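PDB 6ERC: peroxinectin A from Dictyostelium discoideum, which catalyses the haem-dependent oxidation of phenolic donors by hydrogen peroxide, and of iodide and thiocyanate, as a secreted glycoprotein of a social amoeba. Local coordinates for residues A[340-345]-A[499-504]; A[261-266]-A[470-475]; A[402-407]-A[450-455]. One frame throughout, in Å; residues are numbered along the deposited sequence.

Interaction 1. Residues A[340-345]-A[499-504]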
loop_
_atom_site.group_PDB
_atom_site.type_symbol
_atom_site.label_atom_id
_atom_site.label_comp_id
_atom_site.label_asym_id
_atom_site.label_seq_id
_atom_site.Cartn_x
_atom_site.Cartn_y
_atom_site.Cartn_z
ATOM N N GLY A 340 -21.839 5.759 -8.884
ATOM C CA GLY A 340 -21.685 5.736 -7.445
ATOM C C GLY A 340 -20.763 4.627 -6.971
ATOM O O GLY A 340 -20.379 3.724 -7.714
ATOM N N VAL A 341 -20.402 4.705 -5.689
ATOM C CA VAL A 341 -19.503 3.715 -5.105
ATOM C C VAL A 341 -20.218 2.421 -4.738
ATOM O O VAL A 341 -19.565 1.375 -4.626
ATOM C CB VAL A 341 -18.800 4.267 -3.852
ATOM C CG1 VAL A 341 -17.983 5.507 -4.191
ATOM C CG2 VAL A 341 -19.809 4.571 -2.749
ATOM N N GLU A 342 -21.535 2.456 -4.542
ATOM C CA GLU A 342 -22.242 1.274 -4.052
ATOM C C GLU A 342 -22.035 0.057 -4.939
ATOM O O GLU A 342 -21.784 -1.036 -4.401
ATOM C CB GLU A 342 -23.735 1.589 -3.892
ATOM C CG GLU A 342 -24.070 2.447 -2.684
ATOM C CD GLU A 342 -23.702 3.907 -2.873
ATOM O OE1 GLU A 342 -23.446 4.320 -4.024
ATOM O OE2 GLU A 342 -23.674 4.646 -1.866
ATOM N N PRO A 343 -22.129 0.150 -6.270
ATOM C CA PRO A 343 -21.916 -1.055 -7.091
ATOM C C PRO A 343 -20.531 -1.661 -6.930
ATOM O O PRO A 343 -20.388 -2.888 -6.975
ATOM C CB PRO A 343 -22.156 -0.548 -8.521
ATOM C CG PRO A 343 -22.968 0.691 -8.363
ATOM C CD PRO A 343 -22.511 1.314 -7.086
ATOM N N LEU A 344 -19.503 -0.831 -6.753
ATOM C CA LEU A 344 -18.168 -1.353 -6.485
ATOM C C LEU A 344 -18.118 -2.054 -5.136
ATOM O O LEU A 344 -17.659 -3.198 -5.038
ATOM C CB LEU A 344 -17.142 -0.223 -6.534
ATOM C CG LEU A 344 -16.794 0.302 -7.926
ATOM C CD1 LEU A 344 -16.097 1.645 -7.815
ATOM C CD2 LEU A 344 -15.916 -0.698 -8.669
ATOM N N ILE A 345 -18.583 -1.379 -4.081
ATOM C CA ILE A 345 -18.522 -1.953 -2.740
ATOM C C ILE A 345 -19.144 -3.341 -2.733
ATOM O O ILE A 345 -18.598 -4.281 -2.146
ATOM C CB ILE A 345 -19.215 -1.027 -1.722
ATOM C CG1 ILE A 345 -18.568 0.365 -1.703
ATOM C CG2 ILE A 345 -19.186 -1.651 -0.327
ATOM C CD1 ILE A 345 -17.126 0.389 -1.245
ATOM N N SER A 499 -26.008 4.023 0.430
ATOM C CA SER A 499 -27.447 4.041 0.205
ATOM C C SER A 499 -27.879 2.697 -0.366
ATOM O O SER A 499 -27.408 2.295 -1.436
ATOM C CB SER A 499 -27.830 5.176 -0.744
ATOM O OG SER A 499 -29.195 5.094 -1.114
ATOM N N ASN A 500 -28.771 2.009 0.347
ATOM C CA ASN A 500 -29.325 0.728 -0.093
ATOM C C ASN A 500 -28.223 -0.216 -0.568
ATOM O O ASN A 500 -28.290 -0.799 -1.651
ATOM C CB ASN A 500 -30.372 0.934 -1.190
ATOM C CG ASN A 500 -31.541 1.781 -0.730
ATOM O OD1 ASN A 500 -31.884 2.780 -1.362
ATOM N ND2 ASN A 500 -32.161 1.384 0.377
ATOM N N ILE A 501 -27.196 -0.372 0.270
ATOM C CA ILE A 501 -26.040 -1.171 -0.121
ATOM C C ILE A 501 -26.409 -2.643 -0.250
ATOM O O ILE A 501 -25.770 -3.384 -1.010
ATOM C CB ILE A 501 -24.892 -0.967 0.887
ATOM C CG1 ILE A 501 -23.615 -1.663 0.404
ATOM C CG2 ILE A 501 -25.286 -1.484 2.264
ATOM C CD1 ILE A 501 -23.039 -1.079 -0.864
ATOM N N GLY A 502 -27.422 -3.095 0.479
ATOM C CA GLY A 502 -27.771 -4.503 0.497
ATOM C C GLY A 502 -27.075 -5.238 1.623
ATOM O O GLY A 502 -26.510 -4.646 2.547
ATOM N N TYR A 503 -27.112 -6.565 1.536
ATOM C CA TYR A 503 -26.511 -7.380 2.583
ATOM C C TYR A 503 -25.001 -7.183 2.628
ATOM O O TYR A 503 -24.325 -7.152 1.596
ATOM C CB TYR A 503 -26.824 -8.861 2.383
ATOM C CG TYR A 503 -26.074 -9.718 3.376
ATOM C CD1 TYR A 503 -26.482 -9.790 4.701
ATOM C CD2 TYR A 503 -24.941 -10.424 3.000
ATOM C CE1 TYR A 503 -25.794 -10.557 5.621
ATOM C CE2 TYR A 503 -24.244 -11.195 3.912
ATOM C CZ TYR A 503 -24.676 -11.256 5.222
ATOM O OH TYR A 503 -23.989 -12.020 6.136
ATOM N N VAL A 504 -24.473 -7.066 3.845
ATOM C CA VAL A 504 -23.047 -6.874 4.080
ATOM C C VAL A 504 -22.643 -7.775 5.237
ATOM O O VAL A 504 -23.170 -7.636 6.347
ATOM C CB VAL A 504 -22.708 -5.408 4.401
ATOM C CG1 VAL A 504 -21.222 -5.249 4.691
ATOM C CG2 VAL A 504 -23.127 -4.506 3.253
#
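Ile501 pushes its CD1 methyl against the first turn of helix 342-350, into the angle between Glu342 and Ile345. This is the tightly packed part of the contact. Ile501 CD1 sits 3.8 Å from the carbonyl oxygen Glu342 O and 3.9 Å from Ile345 CB, with Glu342 CB only slightly farther off. It gets there because the isoleucine chain first runs anti to its own backbone N (chi1 -173°) and then bends at chi2, which turns the last methyl to the helix. The two isoleucine side chains cross at about a right angle, and Ile494 of helix 490-497 touches both, closing a small apolar cluster in the buried half.

Around Ser499, which is exposed, the fit is slacker. The Glu342 chain, bent at chi2 (75°), carries its carboxylate along the loop backbone, Glu342 CG lying 3.6 Å from Ser499 O. The amide Ser499 N gives a weak hydrogen bond to Glu342 OE2, long at 3.3 Å but fairly straight at 160°. OE2 has a stronger mate in Arg229 of helix 218-241, with which it forms a salt bridge.

The loop is also gripped from the next residue of helix 342-350, where Arg346 bonds the carbonyl oxygens of Asn500 and Ile501. Interaction 1 thus docks the loop after helix 490-497 onto the start of helix 342-350, within the animal haem peroxidase fold. Its chemistry pairs apolar packing with polar bonds, and implies that the carboxylate is probably held mainly by Arg229, the serine amide being a weak second partner.

Interaction 2. Residues A[261-266]-A[470-475]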
loop_
_atom_site.group_PDB
_atom_site.type_symbol
_atom_site.label_atom_id
_atom_site.label_comp_id
_atom_site.label_asym_id
_atom_site.label_seq_id
_atom_site.Cartn_x
_atom_site.Cartn_y
_atom_site.Cartn_z
ATOM N N GLN A 261 -10.715 5.362 13.429
ATOM C CA GLN A 261 -11.459 4.375 12.653
ATOM C C GLN A 261 -10.532 3.600 11.726
ATOM O O GLN A 261 -10.651 2.376 11.599
ATOM C CB GLN A 261 -12.569 5.062 11.859
ATOM C CG GLN A 261 -13.472 4.107 11.096
ATOM C CD GLN A 261 -14.199 3.134 12.004
ATOM O OE1 GLN A 261 -15.291 3.422 12.496
ATOM N NE2 GLN A 261 -13.598 1.973 12.228
ATOM N N ILE A 262 -9.599 4.294 11.069
ATOM C CA ILE A 262 -8.635 3.612 10.210
ATOM C C ILE A 262 -7.780 2.660 11.037
ATOM O O ILE A 262 -7.593 1.491 10.678
ATOM C CB ILE A 262 -7.770 4.636 9.451
ATOM C CG1 ILE A 262 -8.636 5.467 8.498
ATOM C CG2 ILE A 262 -6.661 3.928 8.670
ATOM C CD1 ILE A 262 -7.944 6.701 7.949
ATOM N N GLN A 263 -7.252 3.146 12.160
ATOM C CA GLN A 263 -6.380 2.319 12.984
ATOM C C GLN A 263 -7.100 1.072 13.484
ATOM O O GLN A 263 -6.546 -0.033 13.434
ATOM C CB GLN A 263 -5.845 3.141 14.156
ATOM C CG GLN A 263 -4.851 4.210 13.748
ATOM C CD GLN A 263 -4.297 4.974 14.931
ATOM O OE1 GLN A 263 -4.782 4.845 16.057
ATOM N NE2 GLN A 263 -3.265 5.767 14.684
ATOM N N LYS A 264 -8.341 1.222 13.960
ATOM C CA LYS A 264 -9.037 0.094 14.576
ATOM C C LYS A 264 -9.308 -1.013 13.566
ATOM O O LYS A 264 -9.134 -2.199 13.872
ATOM C CB LYS A 264 -10.345 0.561 15.214
ATOM C CG LYS A 264 -10.969 -0.473 16.147
ATOM C CD LYS A 264 -12.357 -0.054 16.603
ATOM C CE LYS A 264 -12.950 -1.046 17.592
ATOM N NZ LYS A 264 -14.356 -0.685 17.947
ATOM N N ILE A 265 -9.752 -0.649 12.362
ATOM C CA ILE A 265 -9.991 -1.651 11.326
ATOM C C ILE A 265 -8.701 -2.395 11.001
ATOM O O ILE A 265 -8.711 -3.604 10.741
ATOM C CB ILE A 265 -10.598 -0.990 10.073
ATOM C CG1 ILE A 265 -12.039 -0.556 10.355
ATOM C CG2 ILE A 265 -10.553 -1.943 8.876
ATOM C CD1 ILE A 265 -12.631 0.339 9.298
ATOM N N THR A 266 -7.573 -1.687 11.013
ATOM C CA THR A 266 -6.301 -2.321 10.690
ATOM C C THR A 266 -5.938 -3.383 11.723
ATOM O O THR A 266 -5.606 -4.519 11.368
ATOM C CB THR A 266 -5.202 -1.262 10.591
ATOM O OG1 THR A 266 -5.531 -0.329 9.553
ATOM C CG2 THR A 266 -3.853 -1.902 10.283
ATOM N N ARG A 470 2.400 8.145 19.632
ATOM C CA ARG A 470 1.968 8.840 20.839
ATOM C C ARG A 470 0.476 9.152 20.802
ATOM O O ARG A 470 -0.154 9.285 21.857
ATOM C CB ARG A 470 2.785 10.125 21.014
ATOM C CG ARG A 470 2.517 10.878 22.311
ATOM C CD ARG A 470 3.551 11.976 22.547
ATOM N NE ARG A 470 3.481 13.043 21.549
ATOM C CZ ARG A 470 2.819 14.189 21.698
ATOM N NH1 ARG A 470 2.152 14.449 22.814
ATOM N NH2 ARG A 470 2.824 15.086 20.723
ATOM N N PHE A 471 -0.103 9.263 19.607
ATOM C CA PHE A 471 -1.519 9.553 19.437
ATOM C C PHE A 471 -2.344 8.301 19.145
ATOM O O PHE A 471 -3.442 8.406 18.587
ATOM C CB PHE A 471 -1.711 10.574 18.312
ATOM C CG PHE A 471 -1.194 11.950 18.633
ATOM C CD1 PHE A 471 0.162 12.228 18.578
ATOM C CD2 PHE A 471 -2.068 12.975 18.965
ATOM C CE1 PHE A 471 0.637 13.495 18.864
ATOM C CE2 PHE A 471 -1.598 14.242 19.249
ATOM C CZ PHE A 471 -0.245 14.503 19.197
ATOM N N TRP A 472 -1.837 7.119 19.498
ATOM C CA TRP A 472 -2.582 5.894 19.245
ATOM C C TRP A 472 -3.900 5.918 20.010
ATOM O O TRP A 472 -3.950 6.295 21.183
ATOM C CB TRP A 472 -1.755 4.670 19.642
ATOM C CG TRP A 472 -2.406 3.387 19.235
ATOM C CD1 TRP A 472 -3.038 2.491 20.048
ATOM C CD2 TRP A 472 -2.507 2.865 17.907
ATOM N NE1 TRP A 472 -3.524 1.439 19.306
ATOM C CE2 TRP A 472 -3.211 1.648 17.988
ATOM C CE3 TRP A 472 -2.069 3.310 16.656
ATOM C CZ2 TRP A 472 -3.481 0.868 16.868
ATOM C CZ3 TRP A 472 -2.339 2.536 15.547
ATOM C CH2 TRP A 472 -3.039 1.330 15.658
ATOM N N TYR A 473 -4.978 5.502 19.337
ATOM C CA TYR A 473 -6.314 5.716 19.885
ATOM C C TYR A 473 -6.516 4.981 21.204
ATOM O O TYR A 473 -7.293 5.436 22.050
ATOM C CB TYR A 473 -7.375 5.294 18.867
ATOM C CG TYR A 473 -7.587 3.801 18.730
ATOM C CD1 TYR A 473 -6.819 3.042 17.854
ATOM C CD2 TYR A 473 -8.578 3.154 19.456
ATOM C CE1 TYR A 473 -7.023 1.677 17.720
ATOM C CE2 TYR A 473 -8.788 1.792 19.329
ATOM C CZ TYR A 473 -8.010 1.058 18.462
ATOM O OH TYR A 473 -8.222 -0.296 18.339
ATOM N N GLU A 474 -5.831 3.860 21.409
ATOM C CA GLU A 474 -6.030 3.075 22.621
ATOM C C GLU A 474 -5.327 3.658 23.844
ATOM O O GLU A 474 -5.398 3.048 24.916
ATOM C CB GLU A 474 -5.551 1.634 22.408
ATOM C CG GLU A 474 -6.234 0.894 21.261
ATOM C CD GLU A 474 -5.768 -0.551 21.136
ATOM O OE1 GLU A 474 -6.012 -1.335 22.080
ATOM O OE2 GLU A 474 -5.149 -0.899 20.102
ATOM N N THR A 475 -4.646 4.805 23.725
ATOM C CA THR A 475 -4.008 5.362 24.910
ATOM C C THR A 475 -5.021 6.161 25.733
ATOM O O THR A 475 -5.963 6.736 25.180
ATOM C CB THR A 475 -2.825 6.251 24.521
ATOM O OG1 THR A 475 -2.024 6.521 25.678
ATOM C CG2 THR A 475 -3.280 7.569 23.935
#
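Gln263 OE1, reaching out from helix 247-275, is met by several groups of the loop at once. Tyr473 N gives it a weak hydrogen bond (3.4 Å), the face of the Trp472 indole lies against it, and it sits in the plane of the Tyr473 ring, at the edge beside CD1. The glutamine amide lies almost flat on the rim of the six-membered ring of the indole, the planes 21° apart, with Gln263 OE1 3.2 Å from Trp472 CE3 and the glutamine CB and CG running on over CZ3 and CH2. Here the loop makes a type I beta turn from Trp472 to Thr475, closed by Thr475 N bonding to Trp472 O, and this turn presents the tryptophan and the tyrosine together to the helix. Trp472 NE1 donates to Glu474 OE2 at 3.0 Å, nearly straight at 171°, which helps to hold the indole in place. With an alanine here, the Gln263 amide would probably lose the flat surface beneath it, and Glu474 its indole donor. The other end of the amide, Gln263 NE2, bonds Ile150 O, between the sodium ligands Tyr149 and Asp151. Farther along, the hydroxyl Tyr473 OH rests 3.5 Å from Lys264 CG, the two side chains crossing at about a right angle.

Interaction 3. Residues A[402-407]-A[450-455]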
loop_
_atom_site.group_PDB
_atom_site.type_symbol
_atom_site.label_atom_id
_atom_site.label_comp_id
_atom_site.label_asym_id
_atom_site.label_seq_id
_atom_site.Cartn_x
_atom_site.Cartn_y
_atom_site.Cartn_z
ATOM N N LEU A 402 17.138 -12.006 10.073
ATOM C CA LEU A 402 15.893 -11.931 10.826
ATOM C C LEU A 402 15.821 -12.969 11.935
ATOM O O LEU A 402 14.787 -13.071 12.604
ATOM C CB LEU A 402 14.693 -12.104 9.887
ATOM C CG LEU A 402 14.486 -11.019 8.829
ATOM C CD1 LEU A 402 13.401 -11.442 7.851
ATOM C CD2 LEU A 402 14.131 -9.688 9.474
ATOM N N GLY A 403 16.886 -13.738 12.146
ATOM C CA GLY A 403 16.873 -14.781 13.150
ATOM C C GLY A 403 16.231 -16.070 12.700
ATOM O O GLY A 403 15.856 -16.889 13.544
ATOM N N LEU A 404 16.088 -16.277 11.398
ATOM C CA LEU A 404 15.504 -17.494 10.860
ATOM C C LEU A 404 16.589 -18.395 10.281
ATOM O O LEU A 404 17.689 -17.951 9.946
ATOM C CB LEU A 404 14.463 -17.161 9.787
ATOM C CG LEU A 404 13.279 -16.314 10.264
ATOM C CD1 LEU A 404 12.409 -15.878 9.091
ATOM C CD2 LEU A 404 12.449 -17.072 11.289
ATOM N N ARG A 405 16.266 -19.679 10.178
ATOM C CA ARG A 405 17.208 -20.630 9.605
ATOM C C ARG A 405 17.196 -20.529 8.080
ATOM O O ARG A 405 16.126 -20.451 7.472
ATOM C CB ARG A 405 16.860 -22.057 10.029
ATOM C CG ARG A 405 17.331 -22.427 11.428
ATOM C CD ARG A 405 17.101 -23.904 11.714
ATOM N NE ARG A 405 17.992 -24.409 12.756
ATOM C CZ ARG A 405 19.266 -24.743 12.561
ATOM N NH1 ARG A 405 19.816 -24.619 11.358
ATOM N NH2 ARG A 405 19.996 -25.198 13.572
ATOM N N PRO A 406 18.361 -20.532 7.434
ATOM C CA PRO A 406 18.381 -20.481 5.968
ATOM C C PRO A 406 17.987 -21.818 5.362
ATOM O O PRO A 406 18.172 -22.877 5.963
ATOM C CB PRO A 406 19.836 -20.129 5.648
ATOM C CG PRO A 406 20.605 -20.703 6.786
ATOM C CD PRO A 406 19.722 -20.584 7.998
ATOM N N VAL A 407 17.430 -21.756 4.156
ATOM C CA VAL A 407 17.039 -22.967 3.445
ATOM C C VAL A 407 18.281 -23.638 2.877
ATOM O O VAL A 407 19.293 -22.988 2.589
ATOM C CB VAL A 407 16.016 -22.659 2.333
ATOM C CG1 VAL A 407 14.742 -22.072 2.923
ATOM C CG2 VAL A 407 16.615 -21.729 1.284
ATOM N N VAL A 450 0.362 -15.297 4.475
ATOM C CA VAL A 450 1.726 -15.012 4.050
ATOM C C VAL A 450 2.658 -16.053 4.650
ATOM O O VAL A 450 2.335 -16.723 5.633
ATOM C CB VAL A 450 2.194 -13.598 4.459
ATOM C CG1 VAL A 450 1.406 -12.535 3.705
ATOM C CG2 VAL A 450 2.067 -13.409 5.968
ATOM N N GLY A 451 3.833 -16.173 4.046
ATOM C CA GLY A 451 4.828 -17.101 4.531
ATOM C C GLY A 451 5.492 -16.616 5.805
ATOM O O GLY A 451 5.263 -15.509 6.293
ATOM N N GLN A 452 6.348 -17.482 6.349
ATOM C CA GLN A 452 7.037 -17.170 7.597
ATOM C C GLN A 452 7.835 -15.877 7.477
ATOM O O GLN A 452 7.783 -15.019 8.364
ATOM C CB GLN A 452 7.952 -18.330 7.982
ATOM C CG GLN A 452 8.640 -18.163 9.323
ATOM C CD GLN A 452 9.737 -19.184 9.536
ATOM O OE1 GLN A 452 10.525 -19.465 8.631
ATOM N NE2 GLN A 452 9.791 -19.751 10.735
ATOM N N THR A 453 8.585 -15.722 6.386
ATOM C CA THR A 453 9.451 -14.557 6.247
ATOM C C THR A 453 8.634 -13.271 6.205
ATOM O O THR A 453 8.840 -12.360 7.014
ATOM C CB THR A 453 10.313 -14.696 4.992
ATOM O OG1 THR A 453 11.054 -15.918 5.062
ATOM C CG2 THR A 453 11.282 -13.530 4.875
ATOM N N PHE A 454 7.702 -13.175 5.255
ATOM C CA PHE A 454 6.860 -11.987 5.169
ATOM C C PHE A 454 6.069 -11.779 6.456
ATOM O O PHE A 454 5.873 -10.642 6.898
ATOM C CB PHE A 454 5.920 -12.100 3.965
ATOM C CG PHE A 454 6.587 -11.859 2.631
ATOM C CD1 PHE A 454 7.957 -11.665 2.535
ATOM C CD2 PHE A 454 5.830 -11.810 1.473
ATOM C CE1 PHE A 454 8.552 -11.434 1.308
ATOM C CE2 PHE A 454 6.422 -11.581 0.246
ATOM C CZ PHE A 454 7.785 -11.393 0.165
ATOM N N TYR A 455 5.611 -12.869 7.074
ATOM C CA TYR A 455 4.907 -12.770 8.348
ATOM C C TYR A 455 5.740 -12.012 9.375
ATOM O O TYR A 455 5.244 -11.106 10.054
ATOM C CB TYR A 455 4.576 -14.174 8.854
ATOM C CG TYR A 455 3.803 -14.231 10.149
ATOM C CD1 TYR A 455 4.440 -14.064 11.371
ATOM C CD2 TYR A 455 2.440 -14.486 10.151
ATOM C CE1 TYR A 455 3.737 -14.130 12.555
ATOM C CE2 TYR A 455 1.730 -14.553 11.330
ATOM C CZ TYR A 455 2.382 -14.376 12.530
ATOM O OH TYR A 455 1.675 -14.445 13.710
#
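Gln452 and Thr453, in the first turn of helix 452-467, meet Leu404 and Leu402 of the loop that leaves helix 395-401. That earlier helix ends in a Schellman motif, with Gly403 at positive phi (82°), and the leucines on either side of the glycine both point toward the second helix. Leu402 also touches Leu456 and Ile457 there, and Leu404 touches Leu456. One helix start is thereby packed against another helix end in this mainly helical animal haem peroxidase fold. Along 450-455, Gly451 holds the N-cap position and leads into the helix.

Next comes Gln452, partly exposed, whose chain is extended with CG anti to the backbone N (chi1 -175°). It slides past Leu404 in the opposite direction and lays its amide beside the isobutyl end, Gln452 NE2 being 3.8 Å from Leu404 CD2. Gln452 OE1 stands 4.1 Å from both Leu404 CD1 and Leu404 CD2, while its hydrogen bond goes to Arg399, so the amide keeps a polar mate although its neighbour across the contact is apolar.

Thr453 is buried and splits its duties. Its methyl, Thr453 CG2, faces Leu402 CD1 at 4.2 Å, a loose apolar touch, and Thr453 OG1 lies 4.3 Å from Leu404 CD1. The hydroxyl finds its hydrogen bond with Glu442, plus a weak one with Arg399, the same arginine that holds Gln452.

Tyr455 closes the first helical turn with its amide: Tyr455 N bonds Gly451 O at 2.8 Å.

None of the three contacts lies at an annotated site, and none touches another. Interactions 1 and 2 have centres 26 Å apart, with nearest atoms at about 11 Å, yet both rest on helix 490-497. Interactions 2 and 3, centres 28 Å apart, sit at the two ends of helix 452-467, which starts in interaction 3 and runs out into the loop of interaction 2. Interactions 1 and 3 are the most widely separated, with centres 39 Å and nearest atoms about 22 Å apart. In interaction 2, the side chain of Gln263 is about 9 Å from the sodium ion, and 261-266 packs on helix 70-80, just before His81, the predicted proton acceptor.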